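Local structure of AvGluR1 ligand binding domain (Adineta vaga, 4IO5) at residues S106-M111 against M179-A184; G134-T139 against Y157-R162; D85-S90 against S205-V210. The protein probably serves as the extracellular glutamate-binding domain of a ligand-gated ion channel, binding amino acids between two lobes, here with alanine in the cleft. All coordinates share one frame; numbering follows the deposited sequence. Where two conformers were deposited one is given.

Contact 1. Residues S106-M111 against M179-A184; sequences SMRILM and MDIGTA. With ALA (alanine), chain C.
The carbonyl oxygen of M179 is held from two places on the facing strand. R108 N donates to M179 O at 2.8 Å in a nearly straight bond (173°), and the CA-H of M107 adds a contact of 3.3 Å between M107 CA and M179 O. M179 N returns a bond to R108 O, closing the hydrogen-bonded antiparallel pair. Beyond D180 the strand gives way to helix, and I181 N, the first helical amide, still hydrogen-bonds S106 O at 2.8 Å.

Several side chains pack along this short ladder. L110 and M179 lie alongside each other and point the same way, with L110 CD2 4.1 Å from M179 SD; both place CG opposite their own backbone N (chi1 178° and -167°), and M179 then runs straight out to its methyl. The I181 side chain passes obliquely over that of R108, I181 CD1 to R108 CD 3.9 Å, contacting the aliphatic part of the arginine while R108 NH2 bonds to G199 O. At the neighbouring non-hydrogen-bonded pair the M107 and D180 side chains diverge, although M107 CG still brushes D180 OD1 at 3.7 Å.

The two carboxylate oxygens of D180 have divided duties. N105 ND2 donates to OD1, a second-shell bond that should limit rotation of the group, while D180 OD2 accepts from the amino group of the bound alanine (N, 2.7 Å). An acidic residue presented at a strand-to-helix junction to meet the ligand's alpha-amino group is characteristic of the amino acid site in ionotropic glutamate receptor binding domains.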
# COMPACT_ATOMS: atom_id res chain seq x y z
N SER A 106 0.07 9.62 1.83
CA SER A 106 1.15 10.31 2.53
C SER A 106 0.60 11.67 2.93
O SER A 106 -0.49 12.04 2.51
CB SER A 106 2.36 10.49 1.61
OG SER A 106 1.97 11.17 0.42
N MET A 107 1.36 12.43 3.71
CA MET A 107 0.90 13.73 4.16
C MET A 107 1.76 14.82 3.61
O MET A 107 2.90 14.59 3.25
CB MET A 107 0.88 13.82 5.69
CG MET A 107 -0.12 12.88 6.33
SD MET A 107 -0.42 13.23 8.09
CE MET A 107 0.77 12.12 8.82
N ARG A 108 1.16 15.99 3.50
CA ARG A 108 1.89 17.22 3.18
C ARG A 108 1.56 18.32 4.17
O ARG A 108 0.63 18.24 4.97
CB ARG A 108 1.60 17.64 1.74
CG ARG A 108 2.01 16.51 0.79
CD ARG A 108 2.30 16.96 -0.58
NE ARG A 108 3.36 17.96 -0.64
CZ ARG A 108 3.52 18.78 -1.67
NH1 ARG A 108 2.67 18.69 -2.69
NH2 ARG A 108 4.50 19.68 -1.68
N ILE A 109 2.43 19.33 4.16
CA ILE A 109 2.26 20.54 4.95
C ILE A 109 1.36 21.49 4.16
O ILE A 109 1.63 21.78 2.98
CB ILE A 109 3.61 21.23 5.17
CG1 ILE A 109 4.59 20.27 5.85
CG2 ILE A 109 3.41 22.52 5.97
CD1 ILE A 109 6.02 20.81 6.03
N LEU A 110 0.31 21.95 4.84
CA LEU A 110 -0.67 22.89 4.31
C LEU A 110 -0.37 24.28 4.88
O LEU A 110 -0.13 24.41 6.08
CB LEU A 110 -2.05 22.48 4.78
CG LEU A 110 -3.19 23.39 4.37
CD1 LEU A 110 -3.36 23.39 2.87
CD2 LEU A 110 -4.46 22.88 5.03
N MET A 111 -0.40 25.31 4.05
CA MET A 111 -0.17 26.66 4.57
C MET A 111 -0.81 27.71 3.68
O MET A 111 -1.28 27.39 2.60
CB MET A 111 1.33 26.92 4.63
CG MET A 111 1.99 27.01 3.25
SD MET A 111 3.80 27.17 3.32
CE MET A 111 4.16 27.52 1.59
N MET A 179 -1.80 17.44 6.27
CA MET A 179 -2.99 16.95 5.61
C MET A 179 -2.61 15.83 4.65
O MET A 179 -1.59 15.92 3.96
CB MET A 179 -3.69 18.05 4.84
CG MET A 179 -5.06 17.73 4.39
SD MET A 179 -5.94 19.23 3.79
CE MET A 179 -7.42 18.43 3.29
N ASP A 180 -3.44 14.79 4.60
CA ASP A 180 -3.27 13.74 3.60
C ASP A 180 -3.24 14.34 2.21
O ASP A 180 -3.99 15.26 1.91
CB ASP A 180 -4.44 12.74 3.62
CG ASP A 180 -4.52 11.90 4.87
OD1 ASP A 180 -3.49 11.65 5.57
OD2 ASP A 180 -5.68 11.47 5.15
N ILE A 181 -2.41 13.78 1.35
CA ILE A 181 -2.13 14.38 0.06
C ILE A 181 -3.31 14.40 -0.91
O ILE A 181 -3.48 15.39 -1.67
CB ILE A 181 -0.94 13.65 -0.60
CG1 ILE A 181 -0.46 14.38 -1.85
CG2 ILE A 181 -1.30 12.20 -0.88
CD1 ILE A 181 0.84 13.79 -2.41
N GLY A 182 -4.13 13.35 -0.92
CA GLY A 182 -5.23 13.28 -1.89
C GLY A 182 -6.23 14.39 -1.62
O GLY A 182 -6.58 15.18 -2.51
N THR A 183 -6.72 14.45 -0.40
CA THR A 183 -7.64 15.53 -0.03
C THR A 183 -6.95 16.91 0.03
O THR A 183 -7.57 17.91 -0.30
CB THR A 183 -8.33 15.24 1.30
OG1 THR A 183 -7.36 14.86 2.30
CG2 THR A 183 -9.37 14.12 1.12
N ALA A 184 -5.68 16.97 0.42
CA ALA A 184 -5.00 18.27 0.42
C ALA A 184 -4.90 18.85 -0.99
O ALA A 184 -5.12 20.06 -1.20
CB ALA A 184 -3.62 18.15 1.03
N ALA C . -6.41 9.81 7.18
CA ALA C . -6.35 10.51 8.47
C ALA C . -6.57 9.55 9.61
O ALA C . -7.02 8.40 9.37
CB ALA C . -7.37 11.63 8.51
OXT ALA C . -6.34 9.88 10.78

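Contact 2. Residues G134-T139 against Y157-R162; sequences GIRIGT and YPLKSR. With ALA (alanine), chain C.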
# COMPACT_ATOMS: atom_id res chain seq x y z
N GLY A 134 -0.95 23.91 13.70
CA GLY A 134 -2.26 23.38 14.00
C GLY A 134 -2.34 21.89 13.63
O GLY A 134 -1.92 21.45 12.54
N ILE A 135 -2.88 21.11 14.55
CA ILE A 135 -2.95 19.66 14.36
C ILE A 135 -4.35 19.17 14.72
O ILE A 135 -4.84 19.46 15.77
CB ILE A 135 -1.94 18.91 15.23
CG1 ILE A 135 -0.51 19.28 14.82
CG2 ILE A 135 -2.14 17.39 15.10
CD1 ILE A 135 -0.10 18.74 13.52
N ARG A 136 -4.99 18.46 13.81
CA ARG A 136 -6.32 17.91 14.08
C ARG A 136 -6.19 16.71 15.02
O ARG A 136 -5.51 15.73 14.71
CB ARG A 136 -7.04 17.52 12.77
CG ARG A 136 -7.63 18.70 12.02
CD ARG A 136 -8.15 18.34 10.63
NE ARG A 136 -7.03 18.18 9.70
CZ ARG A 136 -6.79 17.12 8.94
NH1 ARG A 136 -7.61 16.05 8.94
NH2 ARG A 136 -5.71 17.13 8.15
N ILE A 137 -6.85 16.80 16.17
CA ILE A 137 -6.75 15.74 17.16
C ILE A 137 -7.40 14.47 16.63
O ILE A 137 -8.34 14.54 15.81
CB ILE A 137 -7.35 16.15 18.51
CG1 ILE A 137 -8.85 16.37 18.40
CG2 ILE A 137 -6.65 17.43 19.04
CD1 ILE A 137 -9.54 16.17 19.73
N GLY A 138 -6.85 13.32 17.02
CA GLY A 138 -7.43 12.03 16.62
C GLY A 138 -7.19 11.70 15.16
O GLY A 138 -7.97 10.98 14.56
N THR A 139 -6.13 12.25 14.58
CA THR A 139 -5.72 11.89 13.24
C THR A 139 -4.30 11.34 13.27
O THR A 139 -3.54 11.54 14.26
CB THR A 139 -5.71 13.07 12.25
OG1 THR A 139 -4.75 14.06 12.66
CG2 THR A 139 -7.06 13.72 12.13
N TYR A 157 -1.02 23.48 18.31
CA TYR A 157 -2.33 24.12 18.37
C TYR A 157 -3.47 23.19 17.94
O TYR A 157 -3.53 22.77 16.79
CB TYR A 157 -2.36 25.34 17.45
CG TYR A 157 -3.61 26.15 17.58
CD1 TYR A 157 -4.78 25.78 16.95
CD2 TYR A 157 -3.63 27.32 18.35
CE1 TYR A 157 -5.92 26.51 17.07
CE2 TYR A 157 -4.77 28.07 18.47
CZ TYR A 157 -5.90 27.67 17.83
OH TYR A 157 -7.04 28.41 17.94
N PRO A 158 -4.39 22.87 18.86
CA PRO A 158 -5.36 21.77 18.62
C PRO A 158 -6.50 22.17 17.68
O PRO A 158 -7.03 23.26 17.79
CB PRO A 158 -5.91 21.49 20.01
CG PRO A 158 -5.80 22.87 20.69
CD PRO A 158 -4.52 23.45 20.21
N LEU A 159 -6.85 21.30 16.75
CA LEU A 159 -7.94 21.59 15.82
C LEU A 159 -8.96 20.48 15.87
O LEU A 159 -8.60 19.30 15.86
CB LEU A 159 -7.43 21.72 14.39
CG LEU A 159 -6.35 22.76 14.14
CD1 LEU A 159 -5.69 22.47 12.77
CD2 LEU A 159 -6.96 24.17 14.19
N LYS A 160 -10.24 20.83 15.87
CA LYS A 160 -11.31 19.84 15.95
C LYS A 160 -11.90 19.32 14.61
O LYS A 160 -12.65 18.35 14.60
CB LYS A 160 -12.47 20.39 16.80
CG LYS A 160 -13.42 21.33 16.05
CD LYS A 160 -14.43 21.99 16.99
CE LYS A 160 -15.43 22.87 16.23
NZ LYS A 160 -16.46 23.47 17.14
N SER A 161 -11.56 19.98 13.51
CA SER A 161 -12.12 19.64 12.20
C SER A 161 -11.26 20.22 11.10
O SER A 161 -10.43 21.09 11.33
CB SER A 161 -13.53 20.21 12.06
OG SER A 161 -13.45 21.62 12.05
N ARG A 162 -11.46 19.75 9.87
CA ARG A 162 -10.81 20.39 8.75
C ARG A 162 -11.23 21.87 8.60
O ARG A 162 -10.42 22.73 8.25
CB ARG A 162 -11.09 19.61 7.47
CG ARG A 162 -10.41 18.25 7.45
CD ARG A 162 -10.56 17.58 6.10
NE ARG A 162 -9.88 16.29 6.05
CZ ARG A 162 -10.40 15.11 6.42
NH1 ARG A 162 -11.65 15.01 6.88
NH2 ARG A 162 -9.65 14.01 6.34
N ALA C . -6.41 9.81 7.18
CA ALA C . -6.35 10.51 8.47
C ALA C . -6.57 9.55 9.61
O ALA C . -7.02 8.40 9.37
CB ALA C . -7.37 11.63 8.51
OXT ALA C . -6.34 9.88 10.78
O HOH W 1 -9.91 16.67 15.29
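R136 and R162 lie against each other, like charges in near contact: R136 NH1 sits over one face of the R162 guanidinium, 3.7 Å from R162 NE, and R162 CG in turn covers a face of the R136 group. The planes are 37° apart. In this beta-alpha-beta unit (strand 133-136, helix 140-148, strand 157-159), R136 ends the first strand, and R162 opens the helix that follows the second. R136 is a glutamate-binding residue; R162 NH2 forms a salt bridge with D85 OD2 and a hydrogen bond with Y67 OH. R162 NH2 also comes within 3.9 Å of the alanine CB, so the pair borders the ligand's side chain.

Behind them three hydrogen bonds join the parallel backbones: I135 N to Y157 O, L159 N to I135 O (2.9 Å, the donor well above the carbonyl plane) and I137 N to L159 O. L159 packs beneath, its CD1 3.5 Å from G134 C. CG of R136 rests on L159 CB before the chain bends at CD (chi3 -76°).

Past the strand a type II turn runs from R136 to T139, where T139 OG1 donates a hydrogen bond to R136 O. A single water links the segments at this end, donating to I137 O at 2.7 Å and L159 O at 3.0 Å.

Contact 3. Residues D85-S90 against S205-V210; sequences DITVTS and STFGIV. With ALA (alanine), chain C.
D85 lays its CB over one face of the F207 ring, a CH-pi contact 4.0 Å from CB to the ring centroid, with D85 CA above the centre of the same face. The carboxylate of D85 does not join in: chi1 of 49° sets CG between the backbone N and the carbonyl carbon, and the oxygens turn from the ring to Y67 OH, S17 OG and R162. At the ring edge, near its plane, stands T87, whose OG1 is 3.6 Å from F207 CE1. F207 thus touches two residues whose polar atoms meet the ligand.

The backbones meet at a single bridge. V88 N donates to T206 O at 3.0 Å, and G208 N donates to I86 O at 3.2 Å, flanking the T87-F207 pair. Apolar groups pack around the bridge: V88 CG2 reaches T206 OG1 at 3.5 Å, while the I86 and V210 side chains cross at about a right angle, CG2 to CG2. The hydroxyl of T206 has its polar partner elsewhere, in R229 of the second subunit, so the bridge lies close to the subunit interface.

Residues 85-87 hold alanine by both polar ends, with two backbone atoms and one hydroxyl. T87 N donates to the ligand O at 2.8 Å in an almost straight bond (171°). The ligand's amino nitrogen donates to D85 O and also to T87 OG1. A backbone carbonyl and a threonine two residues on, sharing the alpha-amino group, recall the lobe 1 half of the amino acid site in ionotropic glutamate receptors.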
# COMPACT_ATOMS: atom_id res chain seq x y z
N ASP A 85 -11.22 7.72 4.16
CA ASP A 85 -9.80 8.07 4.10
C ASP A 85 -9.19 7.83 5.47
O ASP A 85 -8.78 8.77 6.15
CB ASP A 85 -9.58 9.53 3.62
CG ASP A 85 -10.43 10.56 4.35
OD1 ASP A 85 -11.47 10.19 4.96
OD2 ASP A 85 -10.10 11.77 4.24
N ILE A 86 -9.17 6.55 5.85
CA ILE A 86 -8.80 6.14 7.19
C ILE A 86 -7.40 5.48 7.14
O ILE A 86 -7.21 4.41 6.53
CB ILE A 86 -9.85 5.20 7.81
CG1 ILE A 86 -11.23 5.84 7.77
CG2 ILE A 86 -9.47 4.82 9.18
CD1 ILE A 86 -12.33 4.81 7.93
N THR A 87 -6.43 6.15 7.76
CA THR A 87 -5.06 5.68 7.76
C THR A 87 -4.89 4.43 8.63
O THR A 87 -5.34 4.37 9.76
CB THR A 87 -4.11 6.79 8.20
OG1 THR A 87 -4.29 7.92 7.34
CG2 THR A 87 -2.67 6.34 8.10
N VAL A 88 -4.15 3.46 8.10
CA VAL A 88 -3.83 2.25 8.84
C VAL A 88 -2.65 2.58 9.74
O VAL A 88 -1.57 2.93 9.25
CB VAL A 88 -3.50 1.08 7.88
CG1 VAL A 88 -3.18 -0.20 8.69
CG2 VAL A 88 -4.62 0.84 6.91
N THR A 89 -2.82 2.47 11.05
CA THR A 89 -1.74 2.75 11.98
C THR A 89 -1.56 1.60 12.96
O THR A 89 -2.48 0.84 13.20
CB THR A 89 -2.01 4.05 12.78
OG1 THR A 89 -3.03 3.79 13.76
CG2 THR A 89 -2.44 5.21 11.83
N SER A 90 -0.38 1.50 13.54
CA SER A 90 -0.09 0.44 14.51
C SER A 90 -1.01 0.52 15.73
O SER A 90 -1.53 -0.48 16.20
CB SER A 90 1.37 0.54 14.93
OG SER A 90 1.77 -0.59 15.69
N SER A 205 1.92 5.84 3.95
CA SER A 205 0.98 5.00 4.65
C SER A 205 -0.06 4.47 3.66
O SER A 205 0.12 4.57 2.44
CB SER A 205 0.30 5.80 5.76
OG SER A 205 -0.20 7.03 5.27
N THR A 206 -1.13 3.89 4.21
CA THR A 206 -2.20 3.36 3.38
C THR A 206 -3.53 3.66 4.02
O THR A 206 -3.58 3.93 5.21
CB THR A 206 -2.11 1.82 3.23
OG1 THR A 206 -2.10 1.21 4.52
CG2 THR A 206 -0.83 1.41 2.47
N PHE A 207 -4.58 3.67 3.21
CA PHE A 207 -5.97 3.69 3.69
C PHE A 207 -6.52 2.27 3.60
O PHE A 207 -6.31 1.59 2.59
CB PHE A 207 -6.87 4.57 2.87
CG PHE A 207 -6.55 6.02 2.92
CD1 PHE A 207 -5.95 6.60 4.04
CD2 PHE A 207 -6.91 6.84 1.88
CE1 PHE A 207 -5.69 7.97 4.06
CE2 PHE A 207 -6.64 8.20 1.91
CZ PHE A 207 -6.03 8.76 2.99
N GLY A 208 -7.26 1.86 4.62
CA GLY A 208 -7.88 0.56 4.65
C GLY A 208 -9.30 0.66 5.19
O GLY A 208 -9.63 1.59 5.92
N ILE A 209 -10.14 -0.30 4.81
CA ILE A 209 -11.47 -0.42 5.43
C ILE A 209 -11.33 -1.06 6.80
O ILE A 209 -10.65 -2.07 6.97
CB ILE A 209 -12.41 -1.28 4.49
CG1 ILE A 209 -12.60 -0.54 3.17
CG2 ILE A 209 -13.74 -1.61 5.18
CD1 ILE A 209 -13.44 -1.36 2.15
N VAL A 210 -11.94 -0.41 7.80
CA VAL A 210 -11.87 -0.86 9.18
C VAL A 210 -12.87 -1.99 9.37
O VAL A 210 -14.03 -1.87 8.98
CB VAL A 210 -12.23 0.25 10.16
CG1 VAL A 210 -12.04 -0.21 11.61
CG2 VAL A 210 -11.40 1.48 9.90
N ALA C . -6.41 9.81 7.18
CA ALA C . -6.35 10.51 8.47
C ALA C . -6.57 9.55 9.61
O ALA C . -7.02 8.40 9.37
CB ALA C . -7.37 11.63 8.51
OXT ALA C . -6.34 9.88 10.78

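Overall arrangement
The three contacts close around one alanine, a clamshell site assembled from distant parts of the chain. Contacts 1 and 2 belong to one lobe and share a sheet in which strands 176-180 and 133-136 are neighbours; their centres are 13 Å apart, and M179 CA meets R136 NH2 at 3.7 Å. Contact 3, about 15 Å from contact 1 centre to centre, sets the 85-90 loop of the other lobe against strand 200-211, neighbour of 103-112 in that sheet; D180 OD2 lies 3.5 Å from F207 CZ. Contacts 2 and 3, 18 Å apart between centres, are joined by the salt bridge from R162 NH2 to D85 OD2 (3.1 Å). R92 and A140 complete the ligand's hydrogen bonds.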